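PDB 4KPK: enoyl-CoA hydratase/isomerase from Shewanella pealeana, which probably acts on acyl-CoA thioesters as a crotonase-like enzyme, most likely as an isomerase. Local coordinates for residues P136-V141 with P228-L233; A159-R164 with Q213-I218; C43-G48 with K79-C84. One frame throughout, in Å; residues are numbered along the deposited sequence.

Contact 1: residues P136-V141 with P228-L233; sequences PTITLV and PFIDAL
Ile138 carries CG1 anti to its carbonyl carbon (chi1 -57°) and then runs extended to CD1, a shape that sends one methyl group out from the strand to the helix. Leu233 likewise holds CG anti to the carbonyl carbon (chi1 -72°) and reaches back, so that the two side chains meet tip to tip, Ile138 CD1 lying 3.7 Å from Leu233 CD1. Ile138 CD1 also lies 4.0 Å from Ile230 CG1, whose side chain runs roughly perpendicular to that of Ile138, and equally far from Phe229 CB. Phe229 offers only this root carbon here; its ring turns away to Ile158 of strand 158-161. In the crotonase fold helices pack against a central sheet, and here helix 222-235 lies on strand 137-141, where the axes of the two short segments approach to 10.2 Å and are almost antiparallel at 173°. Just before the strand, Pro136 and Leu233 pass flank to flank, and Pro136 CB fits against both leucine methyls, 3.6 Å from Leu233 CD2. All five touching residues are buried and meet through carbon alone. On the helix, Leu233 also packs on Leu199 of the second subunit, and Phe229 on Arg196 of that subunit.

Contact 2: residues A159-R164 with Q213-I218; sequences AIANER and QIIHDI
Ile215 turns its side chain toward strand 158-161 and can be followed outward atom by atom. Ile215 CB lies 3.6 Å from Ala159 O. CG1 stands between the backbone N and the carbonyl carbon (chi1 68°), and from there the extended second torsion carries Ile215 CD1 to within 3.7 Å of Ala161 CB. The other branch, CG2, rests more loosely between the methyl groups of Ala159 and Ala161. Beyond Ile215 the backbone joins the sheet, as strand 217-218. Ala159 O receives a short, nearly straight bond from His216 N (2.7 Å, 164°) and a weak one from Asp217 N, so two successive amides converge on one oxygen. One step along, Ala161 N donates to Asp217 O at 3.1 Å, and Ala161 O takes a CA-H...O contact from Ile218 CA at 3.2 Å. These links pair Ile160 with Asp217 and Ala161 with Ile218 in parallel register. On one face the side chains of Ile160 and Asp217 run alongside one another, while Ala161 and Ile218 point to the opposite face. Glu163, from the loop after the strand, lays its side chain across that of Ile218, Glu163 CG 3.7 Å from Ile218 CG2. The His216 ring brings its CD2 edge to Ala159 N, which lies in the ring plane, while its NE2 makes a weak hydrogen bond with Arg192 of the second subunit. Strand 217-218 thus borders the crotonase sheet within this chain, with helix 222-235 over the Ile160 face and helix 206-212 against Ile215 and Ile218.

Contact 3: residues C43-G48 with K79-C84; sequences CTLNGG and KRNEQC
Leu45 makes this a side-chain packing contact at the outer margin of the sheet, where strand 41-46 approaches the turn that leads out of helix 65-80 toward strand 86-91. The leucine holds CG anti to its backbone N (chi1 -177°), which carries CG toward the turn; the second torsion (63°) then spreads the methyls, CD2 to Asn81 and CD1 to Cys84. Leu45 CD2 lies 3.5 Å from Asn81 ND2, and Leu45 CD1 lies 4.2 Å from Cys84 CB. The Gln83 side chain passes slantwise, bringing Gln83 NE2 to 3.9 Å from Leu45 CG. Within the turn, Asn81 OD1 accepts a weak bond from Gln83 N (2.9 Å, 127°), which ties the Asn81 side chain weakly to the backbone two residues on. Farther along, Gly48 CA sends a CA-H...O contact to Gln83 O at 3.5 Å, and Gly48 also makes backbone hydrogen bonds with Gln85 and Ile86. Replacing Leu45 with an alanine would probably open a gap between strand and turn, leaving the Asn81 and Gln83 amides without their apolar neighbour. Side-chain amides laid against a hydrocarbon branch, with one CA-H...O contact and no hydrogen bond between the two segments, imply that shape complementarity counts for more here than directed polar bonding.

In the fold
All three contacts reach one mixed sheet, at different strands. Contact 1 and contact 2 touch directly, their centres 12 Å apart: strands 137-141 and 158-161 are neighbours, with Val141 N 2.7 Å from Ile160 O and Thr139 O 2.9 Å from Ile160 N, both probable hydrogen bonds. Phe229 CE2 adds packing on Ile160 CD1 at 3.7 Å. The segments of contact 2 both fall between those of contact 1 in sequence, and both contacts meet the second subunit. Contact 3 lies on 41-46, one of the two outer strands within this chain; its nearest atoms are about 6 Å from contact 1 and about 15 Å from contact 2. Ile86 of strand 86-91 links contacts 3 and 1, bonding by its backbone to Gly48 and packed by Pro136 and Leu233.

Contact 1: residues P136-V141 with P228-L233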
loop_
_atom_site.group_PDB
_atom_site.type_symbol
_atom_site.label_atom_id
_atom_site.label_comp_id
_atom_site.label_asym_id
_atom_site.label_seq_id
_atom_site.Cartn_x
_atom_site.Cartn_y
_atom_site.Cartn_z
ATOM N N PRO A 136 -20.778 4.692 -7.815
ATOM C CA PRO A 136 -20.327 3.684 -6.866
ATOM C C PRO A 136 -20.785 2.327 -7.280
ATOM O O PRO A 136 -21.915 2.179 -7.717
ATOM C CB PRO A 136 -21.014 4.087 -5.543
ATOM C CG PRO A 136 -22.143 4.960 -5.927
ATOM C CD PRO A 136 -21.763 5.610 -7.221
ATOM N N THR A 137 -19.865 1.368 -7.203
ATOM C CA THR A 137 -20.108 -0.041 -7.484
ATOM C C THR A 137 -19.913 -0.862 -6.187
ATOM O O THR A 137 -18.991 -0.632 -5.464
ATOM C CB THR A 137 -19.159 -0.540 -8.558
ATOM O OG1 THR A 137 -17.792 -0.289 -8.151
ATOM C CG2 THR A 137 -19.407 0.209 -9.864
ATOM N N ILE A 138 -20.789 -1.825 -5.952
ATOM C CA ILE A 138 -20.766 -2.755 -4.791
ATOM C C ILE A 138 -20.812 -4.132 -5.416
ATOM O O ILE A 138 -21.729 -4.409 -6.173
ATOM C CB ILE A 138 -22.029 -2.585 -3.891
ATOM C CG1 ILE A 138 -22.099 -1.131 -3.436
ATOM C CG2 ILE A 138 -21.976 -3.500 -2.621
ATOM C CD1 ILE A 138 -23.331 -0.728 -2.748
ATOM N N THR A 139 -19.820 -4.972 -5.123
ATOM C CA THR A 139 -19.854 -6.396 -5.473
ATOM C C THR A 139 -20.110 -7.336 -4.233
ATOM O O THR A 139 -19.454 -7.230 -3.206
ATOM C CB THR A 139 -18.572 -6.762 -6.246
ATOM O OG1 THR A 139 -18.535 -5.948 -7.433
ATOM C CG2 THR A 139 -18.511 -8.237 -6.678
ATOM N N LEU A 140 -21.078 -8.250 -4.381
ATOM C CA LEU A 140 -21.490 -9.234 -3.367
ATOM C C LEU A 140 -21.076 -10.658 -3.777
ATOM O O LEU A 140 -21.571 -11.203 -4.739
ATOM C CB LEU A 140 -22.999 -9.203 -3.208
ATOM C CG LEU A 140 -23.729 -7.874 -2.984
ATOM C CD1 LEU A 140 -25.232 -8.113 -2.772
ATOM C CD2 LEU A 140 -23.093 -7.179 -1.793
ATOM N N VAL A 141 -20.143 -11.252 -3.065
ATOM C CA VAL A 141 -19.474 -12.456 -3.530
ATOM C C VAL A 141 -19.790 -13.655 -2.605
ATOM O O VAL A 141 -19.451 -13.592 -1.453
ATOM C CB VAL A 141 -17.942 -12.285 -3.543
ATOM C CG1 VAL A 141 -17.261 -13.552 -4.028
ATOM C CG2 VAL A 141 -17.508 -11.078 -4.388
ATOM N N PRO A 228 -26.910 -1.025 4.224
ATOM C CA PRO A 228 -26.360 0.193 4.795
ATOM C C PRO A 228 -25.449 0.930 3.796
ATOM O O PRO A 228 -25.485 2.136 3.757
ATOM C CB PRO A 228 -25.559 -0.304 5.993
ATOM C CG PRO A 228 -25.347 -1.773 5.757
ATOM C CD PRO A 228 -26.544 -2.216 5.011
ATOM N N PHE A 229 -24.673 0.224 2.992
ATOM C CA PHE A 229 -23.853 0.907 1.929
ATOM C C PHE A 229 -24.757 1.527 0.870
ATOM O O PHE A 229 -24.552 2.674 0.456
ATOM C CB PHE A 229 -22.944 -0.075 1.222
ATOM C CG PHE A 229 -21.887 -0.693 2.100
ATOM C CD1 PHE A 229 -20.686 -0.056 2.317
ATOM C CD2 PHE A 229 -22.093 -1.930 2.681
ATOM C CE1 PHE A 229 -19.709 -0.637 3.117
ATOM C CE2 PHE A 229 -21.118 -2.528 3.467
ATOM C CZ PHE A 229 -19.921 -1.890 3.695
ATOM N N ILE A 230 -25.785 0.795 0.433
ATOM C CA ILE A 230 -26.717 1.353 -0.538
ATOM C C ILE A 230 -27.387 2.625 -0.023
ATOM O O ILE A 230 -27.402 3.643 -0.705
ATOM C CB ILE A 230 -27.810 0.346 -0.982
ATOM C CG1 ILE A 230 -27.193 -0.808 -1.790
ATOM C CG2 ILE A 230 -28.910 1.033 -1.799
ATOM C CD1 ILE A 230 -28.027 -2.089 -1.775
ATOM N N ASP A 231 -27.925 2.555 1.184
ATOM C CA ASP A 231 -28.464 3.752 1.860
ATOM C C ASP A 231 -27.479 4.926 1.922
ATOM O O ASP A 231 -27.876 6.064 1.659
ATOM C CB ASP A 231 -28.950 3.375 3.276
ATOM C CG ASP A 231 -30.210 2.520 3.223
ATOM O OD1 ASP A 231 -30.877 2.534 2.159
ATOM O OD2 ASP A 231 -30.576 1.831 4.222
ATOM N N ALA A 232 -26.213 4.677 2.247
ATOM C CA ALA A 232 -25.293 5.780 2.391
ATOM C C ALA A 232 -25.045 6.397 0.960
ATOM O O ALA A 232 -25.103 7.595 0.775
ATOM C CB ALA A 232 -24.026 5.313 3.024
ATOM N N LEU A 233 -24.884 5.540 -0.033
ATOM C CA LEU A 233 -24.496 5.934 -1.376
ATOM C C LEU A 233 -25.605 6.688 -2.120
ATOM O O LEU A 233 -25.337 7.709 -2.739
ATOM C CB LEU A 233 -24.020 4.715 -2.159
ATOM C CG LEU A 233 -22.649 4.138 -1.732
ATOM C CD1 LEU A 233 -22.462 2.809 -2.418
ATOM C CD2 LEU A 233 -21.395 5.000 -2.041
#

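Contact 2: residues A159-R164 with Q213-I218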
loop_
_atom_site.group_PDB
_atom_site.type_symbol
_atom_site.label_atom_id
_atom_site.label_comp_id
_atom_site.label_asym_id
_atom_site.label_seq_id
_atom_site.Cartn_x
_atom_site.Cartn_y
_atom_site.Cartn_z
ATOM N N ALA A 159 -16.748 -4.371 -1.792
ATOM C CA ALA A 159 -16.935 -5.803 -1.937
ATOM C C ALA A 159 -17.217 -6.482 -0.562
ATOM O O ALA A 159 -16.519 -6.255 0.489
ATOM C CB ALA A 159 -15.708 -6.419 -2.579
ATOM N N ILE A 160 -18.252 -7.313 -0.582
ATOM C CA ILE A 160 -18.700 -8.076 0.603
ATOM C C ILE A 160 -18.788 -9.511 0.166
ATOM O O ILE A 160 -19.265 -9.783 -0.942
ATOM C CB ILE A 160 -20.087 -7.590 1.031
ATOM C CG1 ILE A 160 -20.043 -6.084 1.112
ATOM C CG2 ILE A 160 -20.490 -8.182 2.387
ATOM C CD1 ILE A 160 -21.385 -5.437 1.208
ATOM N N ALA A 161 -18.215 -10.399 0.937
ATOM C CA ALA A 161 -18.271 -11.828 0.624
ATOM C C ALA A 161 -18.910 -12.626 1.811
ATOM O O ALA A 161 -18.949 -12.090 2.902
ATOM C CB ALA A 161 -16.900 -12.364 0.324
ATOM N N ASN A 162 -19.418 -13.849 1.550
ATOM C CA ASN A 162 -19.890 -14.755 2.634
ATOM C C ASN A 162 -18.711 -15.514 3.199
ATOM O O ASN A 162 -17.588 -15.340 2.724
ATOM C CB ASN A 162 -21.026 -15.695 2.194
ATOM C CG ASN A 162 -20.603 -16.758 1.193
ATOM O OD1 ASN A 162 -19.438 -16.913 0.818
ATOM N ND2 ASN A 162 -21.587 -17.503 0.740
ATOM N N GLU A 163 -18.956 -16.317 4.236
ATOM C CA GLU A 163 -17.876 -16.951 4.998
ATOM C C GLU A 163 -17.171 -18.066 4.236
ATOM O O GLU A 163 -15.980 -18.321 4.461
ATOM C CB GLU A 163 -18.417 -17.460 6.352
ATOM C CG GLU A 163 -18.291 -16.434 7.478
ATOM C CD GLU A 163 -19.240 -16.711 8.629
ATOM O OE1 GLU A 163 -19.165 -17.811 9.215
ATOM O OE2 GLU A 163 -20.047 -15.816 8.976
ATOM N N ARG A 164 -17.902 -18.716 3.336
ATOM C CA ARG A 164 -17.345 -19.770 2.458
ATOM C C ARG A 164 -16.576 -19.225 1.240
ATOM O O ARG A 164 -16.041 -20.044 0.464
ATOM C CB ARG A 164 -18.452 -20.662 1.890
ATOM C CG ARG A 164 -18.894 -21.784 2.796
ATOM C CD ARG A 164 -20.023 -22.560 2.124
ATOM N NE ARG A 164 -20.472 -23.703 2.930
ATOM C CZ ARG A 164 -19.800 -24.849 3.071
ATOM N NH1 ARG A 164 -18.619 -25.027 2.478
ATOM N NH2 ARG A 164 -20.307 -25.836 3.809
ATOM N N GLN A 213 -7.672 -6.847 2.224
ATOM C CA GLN A 213 -8.567 -5.800 1.751
ATOM C C GLN A 213 -9.084 -6.106 0.380
ATOM O O GLN A 213 -9.596 -5.235 -0.257
ATOM C CB GLN A 213 -7.931 -4.375 1.757
ATOM C CG GLN A 213 -7.639 -3.826 3.137
ATOM C CD GLN A 213 -7.129 -2.393 3.126
ATOM O OE1 GLN A 213 -7.687 -1.510 2.476
ATOM N NE2 GLN A 213 -6.063 -2.160 3.872
ATOM N N ILE A 214 -9.012 -7.353 -0.065
ATOM C CA ILE A 214 -9.737 -7.779 -1.273
ATOM C C ILE A 214 -11.254 -7.556 -1.063
ATOM O O ILE A 214 -11.993 -7.144 -1.992
ATOM C CB ILE A 214 -9.389 -9.260 -1.614
ATOM C CG1 ILE A 214 -7.967 -9.384 -2.139
ATOM C CG2 ILE A 214 -10.393 -9.856 -2.585
ATOM C CD1 ILE A 214 -7.747 -8.666 -3.470
ATOM N N ILE A 215 -11.724 -7.803 0.190
ATOM C CA ILE A 215 -13.100 -7.492 0.513
ATOM C C ILE A 215 -13.092 -6.527 1.651
ATOM O O ILE A 215 -12.050 -6.325 2.257
ATOM C CB ILE A 215 -13.912 -8.729 0.764
ATOM C CG1 ILE A 215 -13.489 -9.480 2.070
ATOM C CG2 ILE A 215 -13.872 -9.605 -0.472
ATOM C CD1 ILE A 215 -14.026 -10.879 2.159
ATOM N N HIS A 216 -14.232 -5.863 1.828
ATOM C CA HIS A 216 -14.478 -4.869 2.895
ATOM C C HIS A 216 -15.279 -5.441 4.066
ATOM O O HIS A 216 -15.176 -4.937 5.161
ATOM C CB HIS A 216 -15.194 -3.639 2.323
ATOM C CG HIS A 216 -14.422 -2.976 1.216
ATOM N ND1 HIS A 216 -13.390 -2.098 1.449
ATOM C CD2 HIS A 216 -14.489 -3.113 -0.125
ATOM C CE1 HIS A 216 -12.869 -1.710 0.294
ATOM N NE2 HIS A 216 -13.501 -2.342 -0.676
ATOM N N ASP A 217 -16.041 -6.508 3.862
ATOM C CA ASP A 217 -16.944 -7.038 4.934
ATOM C C ASP A 217 -17.206 -8.522 4.657
ATOM O O ASP A 217 -17.120 -8.967 3.505
ATOM C CB ASP A 217 -18.294 -6.285 4.930
ATOM C CG ASP A 217 -19.168 -6.552 6.206
ATOM O OD1 ASP A 217 -18.611 -6.649 7.322
ATOM O OD2 ASP A 217 -20.431 -6.647 6.112
ATOM N N ILE A 218 -17.513 -9.281 5.701
ATOM C CA ILE A 218 -17.894 -10.664 5.590
ATOM C C ILE A 218 -19.274 -10.830 6.241
ATOM O O ILE A 218 -19.476 -10.459 7.407
ATOM C CB ILE A 218 -16.906 -11.575 6.337
ATOM C CG1 ILE A 218 -15.459 -11.516 5.776
ATOM C CG2 ILE A 218 -17.402 -13.016 6.333
ATOM C CD1 ILE A 218 -14.462 -12.376 6.559
#

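Contact 3: residues C43-G48 with K79-C84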
loop_
_atom_site.group_PDB
_atom_site.type_symbol
_atom_site.label_atom_id
_atom_site.label_comp_id
_atom_site.label_asym_id
_atom_site.label_seq_id
_atom_site.Cartn_x
_atom_site.Cartn_y
_atom_site.Cartn_z
ATOM N N CYS A 43 -30.322 -8.230 -15.583
ATOM C CA CYS A 43 -30.097 -6.880 -15.168
ATOM C C CYS A 43 -31.408 -6.259 -14.842
ATOM O O CYS A 43 -32.396 -6.514 -15.523
ATOM C CB CYS A 43 -29.310 -6.105 -16.259
ATOM S SG CYS A 43 -30.048 -6.094 -17.885
ATOM N N THR A 44 -31.439 -5.484 -13.755
ATOM C CA THR A 44 -32.660 -4.820 -13.292
ATOM C C THR A 44 -32.339 -3.442 -12.792
ATOM O O THR A 44 -31.182 -3.134 -12.457
ATOM C CB THR A 44 -33.367 -5.622 -12.134
ATOM O OG1 THR A 44 -32.480 -5.717 -11.015
ATOM C CG2 THR A 44 -33.701 -6.970 -12.605
ATOM N N LEU A 45 -33.364 -2.604 -12.714
ATOM C CA LEU A 45 -33.189 -1.231 -12.290
ATOM C C LEU A 45 -34.377 -0.772 -11.466
ATOM O O LEU A 45 -35.488 -0.785 -11.935
ATOM C CB LEU A 45 -33.014 -0.341 -13.524
ATOM C CG LEU A 45 -32.757 1.134 -13.272
ATOM C CD1 LEU A 45 -31.453 1.359 -12.533
ATOM C CD2 LEU A 45 -32.706 1.835 -14.630
ATOM N N ASN A 46 -34.156 -0.411 -10.213
ATOM C CA ASN A 46 -35.237 0.007 -9.333
ATOM C C ASN A 46 -34.654 0.975 -8.341
ATOM O O ASN A 46 -33.662 0.666 -7.660
ATOM C CB ASN A 46 -35.873 -1.152 -8.524
ATOM C CG ASN A 46 -35.843 -2.497 -9.246
ATOM O OD1 ASN A 46 -36.658 -2.757 -10.134
ATOM N ND2 ASN A 46 -34.938 -3.388 -8.825
ATOM N N GLY A 47 -35.293 2.125 -8.237
ATOM C CA GLY A 47 -35.086 3.028 -7.118
ATOM C C GLY A 47 -33.656 3.514 -6.900
ATOM O O GLY A 47 -33.232 3.680 -5.751
ATOM N N GLY A 48 -32.925 3.735 -7.991
ATOM C CA GLY A 48 -31.563 4.253 -7.939
ATOM C C GLY A 48 -30.493 3.219 -8.197
ATOM O O GLY A 48 -29.369 3.554 -8.562
ATOM N N LYS A 79 -24.079 3.059 -17.410
ATOM C CA LYS A 79 -23.341 4.279 -17.406
ATOM C C LYS A 79 -24.180 5.402 -18.045
ATOM O O LYS A 79 -24.225 6.475 -17.508
ATOM C CB LYS A 79 -22.027 4.131 -18.144
ATOM C CG LYS A 79 -21.275 5.443 -18.121
ATOM C CD LYS A 79 -19.914 5.362 -18.782
ATOM C CE LYS A 79 -19.381 6.787 -18.928
ATOM N NZ LYS A 79 -17.919 6.822 -19.158
ATOM N N ARG A 80 -24.827 5.128 -19.182
ATOM C CA ARG A 80 -25.708 6.092 -19.887
ATOM C C ARG A 80 -26.906 6.547 -19.035
ATOM O O ARG A 80 -27.260 7.739 -18.997
ATOM C CB ARG A 80 -26.286 5.455 -21.162
ATOM C CG ARG A 80 -25.284 5.057 -22.234
ATOM C CD ARG A 80 -25.987 4.630 -23.531
ATOM N NE ARG A 80 -26.964 3.527 -23.365
ATOM C CZ ARG A 80 -26.836 2.263 -23.810
ATOM N NH1 ARG A 80 -25.752 1.856 -24.469
ATOM N NH2 ARG A 80 -27.810 1.381 -23.582
ATOM N N ASN A 81 -27.508 5.556 -18.366
ATOM C CA ASN A 81 -28.752 5.680 -17.640
ATOM C C ASN A 81 -28.703 6.682 -16.509
ATOM O O ASN A 81 -27.904 6.551 -15.597
ATOM C CB ASN A 81 -29.123 4.319 -17.090
ATOM C CG ASN A 81 -30.581 4.200 -16.810
ATOM O OD1 ASN A 81 -31.124 4.907 -15.972
ATOM N ND2 ASN A 81 -31.222 3.303 -17.488
ATOM N N GLU A 82 -29.581 7.680 -16.577
ATOM C CA GLU A 82 -29.699 8.731 -15.557
ATOM C C GLU A 82 -30.396 8.285 -14.254
ATOM O O GLU A 82 -30.184 8.890 -13.201
ATOM C CB GLU A 82 -30.498 9.903 -16.135
ATOM C CG GLU A 82 -29.939 10.462 -17.431
ATOM C CD GLU A 82 -29.822 11.969 -17.361
ATOM O OE1 GLU A 82 -28.676 12.456 -17.312
ATOM O OE2 GLU A 82 -30.868 12.657 -17.305
ATOM N N GLN A 83 -31.256 7.270 -14.343
ATOM C CA GLN A 83 -31.912 6.637 -13.168
ATOM C C GLN A 83 -31.003 5.654 -12.336
ATOM O O GLN A 83 -31.403 5.122 -11.290
ATOM C CB GLN A 83 -33.159 5.906 -13.667
ATOM C CG GLN A 83 -34.278 5.762 -12.641
ATOM C CD GLN A 83 -35.307 4.704 -13.042
ATOM O OE1 GLN A 83 -35.904 4.802 -14.117
ATOM N NE2 GLN A 83 -35.513 3.685 -12.184
ATOM N N CYS A 84 -29.785 5.405 -12.824
ATOM C CA CYS A 84 -28.805 4.557 -12.132
ATOM C C CYS A 84 -27.882 5.450 -11.327
ATOM O O CYS A 84 -27.059 6.204 -11.908
ATOM C CB CYS A 84 -27.994 3.712 -13.135
ATOM S SG CYS A 84 -26.613 2.832 -12.362
#